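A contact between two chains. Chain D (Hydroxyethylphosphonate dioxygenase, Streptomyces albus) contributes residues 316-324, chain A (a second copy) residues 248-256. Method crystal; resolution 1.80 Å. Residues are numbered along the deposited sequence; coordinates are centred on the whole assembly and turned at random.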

# COMPACT_ATOMS: atom_id res chain seq x y z
N SER D 316 -0.71 -21.97 -21.68
CA SER D 316 0.03 -23.04 -21.02
C SER D 316 -0.87 -23.80 -20.05
O SER D 316 -1.69 -23.21 -19.34
CB SER D 316 1.22 -22.47 -20.25
OG SER D 316 2.10 -21.79 -21.12
N ARG D 317 -0.70 -25.12 -20.01
CA ARG D 317 -1.50 -25.96 -19.12
C ARG D 317 -0.59 -26.91 -18.36
O ARG D 317 0.46 -27.30 -18.88
CB ARG D 317 -2.57 -26.76 -19.91
CG ARG D 317 -3.38 -25.93 -20.91
CD ARG D 317 -4.55 -26.71 -21.49
N TRP D 318 -0.99 -27.29 -17.14
CA TRP D 318 -0.23 -28.29 -16.39
C TRP D 318 -1.14 -28.97 -15.37
O TRP D 318 -2.21 -28.48 -15.04
CB TRP D 318 1.00 -27.69 -15.69
CG TRP D 318 0.71 -26.65 -14.65
CD1 TRP D 318 0.70 -26.83 -13.30
CD2 TRP D 318 0.40 -25.27 -14.87
NE1 TRP D 318 0.39 -25.64 -12.66
CE2 TRP D 318 0.20 -24.67 -13.61
CE3 TRP D 318 0.28 -24.48 -16.02
CZ2 TRP D 318 -0.12 -23.31 -13.47
CZ3 TRP D 318 -0.05 -23.13 -15.88
CH2 TRP D 318 -0.24 -22.56 -14.61
N SER D 319 -0.67 -30.12 -14.89
CA SER D 319 -1.41 -30.91 -13.90
C SER D 319 -0.98 -30.53 -12.49
O SER D 319 0.17 -30.13 -12.25
CB SER D 319 -1.18 -32.40 -14.12
OG SER D 319 -1.65 -32.82 -15.39
N TYR D 320 -1.91 -30.65 -11.55
CA TYR D 320 -1.69 -30.27 -10.17
C TYR D 320 -2.29 -31.32 -9.24
O TYR D 320 -3.42 -31.78 -9.48
CB TYR D 320 -2.31 -28.90 -9.86
CG TYR D 320 -1.76 -28.28 -8.60
CD1 TYR D 320 -2.36 -28.52 -7.37
CD2 TYR D 320 -0.62 -27.49 -8.63
CE1 TYR D 320 -1.84 -27.99 -6.20
CE2 TYR D 320 -0.09 -26.95 -7.47
CZ TYR D 320 -0.70 -27.19 -6.27
OH TYR D 320 -0.18 -26.65 -5.12
N PRO D 321 -1.60 -31.70 -8.15
CA PRO D 321 -0.29 -31.20 -7.72
C PRO D 321 0.89 -31.74 -8.52
O PRO D 321 2.03 -31.38 -8.23
CB PRO D 321 -0.20 -31.68 -6.26
CG PRO D 321 -1.02 -32.91 -6.24
CD PRO D 321 -2.18 -32.61 -7.15
N GLY D 322 0.64 -32.59 -9.51
CA GLY D 322 1.71 -33.08 -10.34
C GLY D 322 1.22 -33.85 -11.54
O GLY D 322 0.04 -34.21 -11.62
N PRO D 323 2.11 -34.12 -12.49
CA PRO D 323 1.71 -34.93 -13.66
C PRO D 323 1.15 -36.29 -13.29
O PRO D 323 0.22 -36.78 -13.94
CB PRO D 323 3.01 -35.06 -14.47
CG PRO D 323 3.87 -33.92 -14.01
CD PRO D 323 3.53 -33.71 -12.56
N ASP D 324 1.69 -36.92 -12.24
CA ASP D 324 1.28 -38.26 -11.83
C ASP D 324 0.24 -38.24 -10.72
O ASP D 324 -0.09 -39.30 -10.18
CB ASP D 324 2.50 -39.07 -11.40
CG ASP D 324 3.57 -39.13 -12.48
OD1 ASP D 324 3.23 -39.43 -13.64
OD2 ASP D 324 4.75 -38.84 -12.16
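Chain A 248-256: ARLTTVTEL

Chain A crosses the D stretch as the end of one helix, a short linker and the start of a second helix. A:Ala248 and A:Arg249 close the first helix. A:Leu250 leaves it with positive phi (57/37), and A:Thr251 and A:Thr252 are extended. The second helix starts at A:Val253. A:Thr252 caps it: A:Glu255 N donates to A:Thr252 OG1 at 3.1 Å. On chain D, D:Trp318 lies in a strand, and the chain turns a corner at D:Tyr320 and D:Pro321, which are joined by a cis peptide bond. In register, D:Trp318 CA lies 7.2 Å from A:Glu255 CA, and D:Pro321 CA lies 6.6 Å from A:Thr252 CA. The two stretches therefore run in opposite senses here.

One direct hydrogen bond joins the stretches. D:Trp318 NE1 donates to A:Leu250 O at 3.0 Å, with an angle of 159°. This carbonyl lies at the indole edge, near the ring plane, where the N-H can reach it. A:Arg249 O is also at that edge, 3.7 Å from D:Trp318 CZ2.

Both aromatic rings receive CH-pi contacts over a face. A:Glu255 CG is 4.1 Å from the centroid of the five-membered ring of D:Trp318. A:Leu250 CD2 is 4.2 Å from the centroid of the D:Tyr320 ring and 3.7 Å from D:Tyr320 CZ.

The methyl of A:Thr252 packs at the corner. Its CG2 is 3.7 Å from D:Tyr320 CD2 and 3.2 Å from D:Pro321 O. Farther along, A:Thr254 OG1 approaches D:Pro323 CD at 3.9 Å.

Three waters bridge the chains. The first binds A:Thr251 O (2.9 Å) and D:Tyr320 OH (2.8 Å). The second binds A:Thr252 OG1 (2.6 Å) and D:Ser319 O (2.8 Å). The third donates to A:Glu255 OE2 (2.6 Å) and D:Arg317 O (2.9 Å).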

# COMPACT_ATOMS: atom_id res chain seq x y z
N ALA A 248 1.36 -18.88 -5.23
CA ALA A 248 0.45 -17.90 -5.81
C ALA A 248 0.10 -18.24 -7.25
O ALA A 248 -0.99 -17.91 -7.72
CB ALA A 248 1.07 -16.50 -5.74
N ARG A 249 1.03 -18.87 -7.98
CA ARG A 249 0.81 -19.33 -9.34
C ARG A 249 0.23 -20.74 -9.41
O ARG A 249 -0.18 -21.16 -10.49
CB ARG A 249 2.13 -19.31 -10.11
CG ARG A 249 2.63 -17.91 -10.42
CD ARG A 249 1.67 -17.15 -11.33
NE ARG A 249 2.28 -15.88 -11.68
CZ ARG A 249 2.07 -14.74 -11.04
NH1 ARG A 249 1.20 -14.69 -10.04
NH2 ARG A 249 2.73 -13.65 -11.41
N LEU A 250 0.19 -21.46 -8.28
CA LEU A 250 -0.27 -22.85 -8.27
C LEU A 250 0.57 -23.69 -9.23
O LEU A 250 0.06 -24.58 -9.92
CB LEU A 250 -1.76 -22.95 -8.60
CG LEU A 250 -2.64 -22.73 -7.36
CD1 LEU A 250 -4.11 -22.60 -7.72
CD2 LEU A 250 -2.44 -23.89 -6.39
N THR A 251 1.86 -23.39 -9.29
CA THR A 251 2.76 -24.19 -10.09
C THR A 251 3.38 -25.25 -9.19
O THR A 251 3.11 -25.32 -7.99
CB THR A 251 3.82 -23.31 -10.77
OG1 THR A 251 4.55 -24.10 -11.72
CG2 THR A 251 4.79 -22.76 -9.74
N THR A 252 4.21 -26.10 -9.79
CA THR A 252 4.85 -27.21 -9.09
C THR A 252 6.34 -27.13 -9.37
O THR A 252 6.78 -26.41 -10.27
CB THR A 252 4.29 -28.56 -9.56
OG1 THR A 252 4.71 -28.80 -10.91
CG2 THR A 252 2.76 -28.54 -9.53
N VAL A 253 7.13 -27.89 -8.60
CA VAL A 253 8.57 -27.89 -8.81
C VAL A 253 8.92 -28.35 -10.22
O VAL A 253 9.76 -27.74 -10.90
CB VAL A 253 9.27 -28.77 -7.75
CG1 VAL A 253 10.71 -29.06 -8.18
CG2 VAL A 253 9.27 -28.06 -6.42
N THR A 254 8.29 -29.43 -10.70
CA THR A 254 8.65 -29.95 -12.02
C THR A 254 8.15 -29.05 -13.14
O THR A 254 8.82 -28.92 -14.18
CB THR A 254 8.11 -31.38 -12.21
OG1 THR A 254 6.68 -31.39 -12.07
CG2 THR A 254 8.72 -32.33 -11.18
N GLU A 255 6.98 -28.42 -12.97
CA GLU A 255 6.49 -27.50 -13.99
C GLU A 255 7.35 -26.24 -14.05
O GLU A 255 7.74 -25.79 -15.13
CB GLU A 255 5.02 -27.16 -13.73
CG GLU A 255 4.46 -26.07 -14.65
CD GLU A 255 4.34 -26.52 -16.10
OE1 GLU A 255 4.47 -27.74 -16.38
OE2 GLU A 255 4.10 -25.66 -16.98
N LEU A 256 7.65 -25.66 -12.88
CA LEU A 256 8.52 -24.49 -12.85
C LEU A 256 9.90 -24.82 -13.40
O LEU A 256 10.50 -24.01 -14.11
CB LEU A 256 8.62 -23.95 -11.43
CG LEU A 256 9.57 -22.76 -11.22
CD1 LEU A 256 9.19 -21.60 -12.13
CD2 LEU A 256 9.51 -22.33 -9.76
O HOH W 1 1.61 -24.63 -5.65
O HOH W 2 2.99 -30.06 -12.44
O HOH W 3 2.82 -25.71 -19.21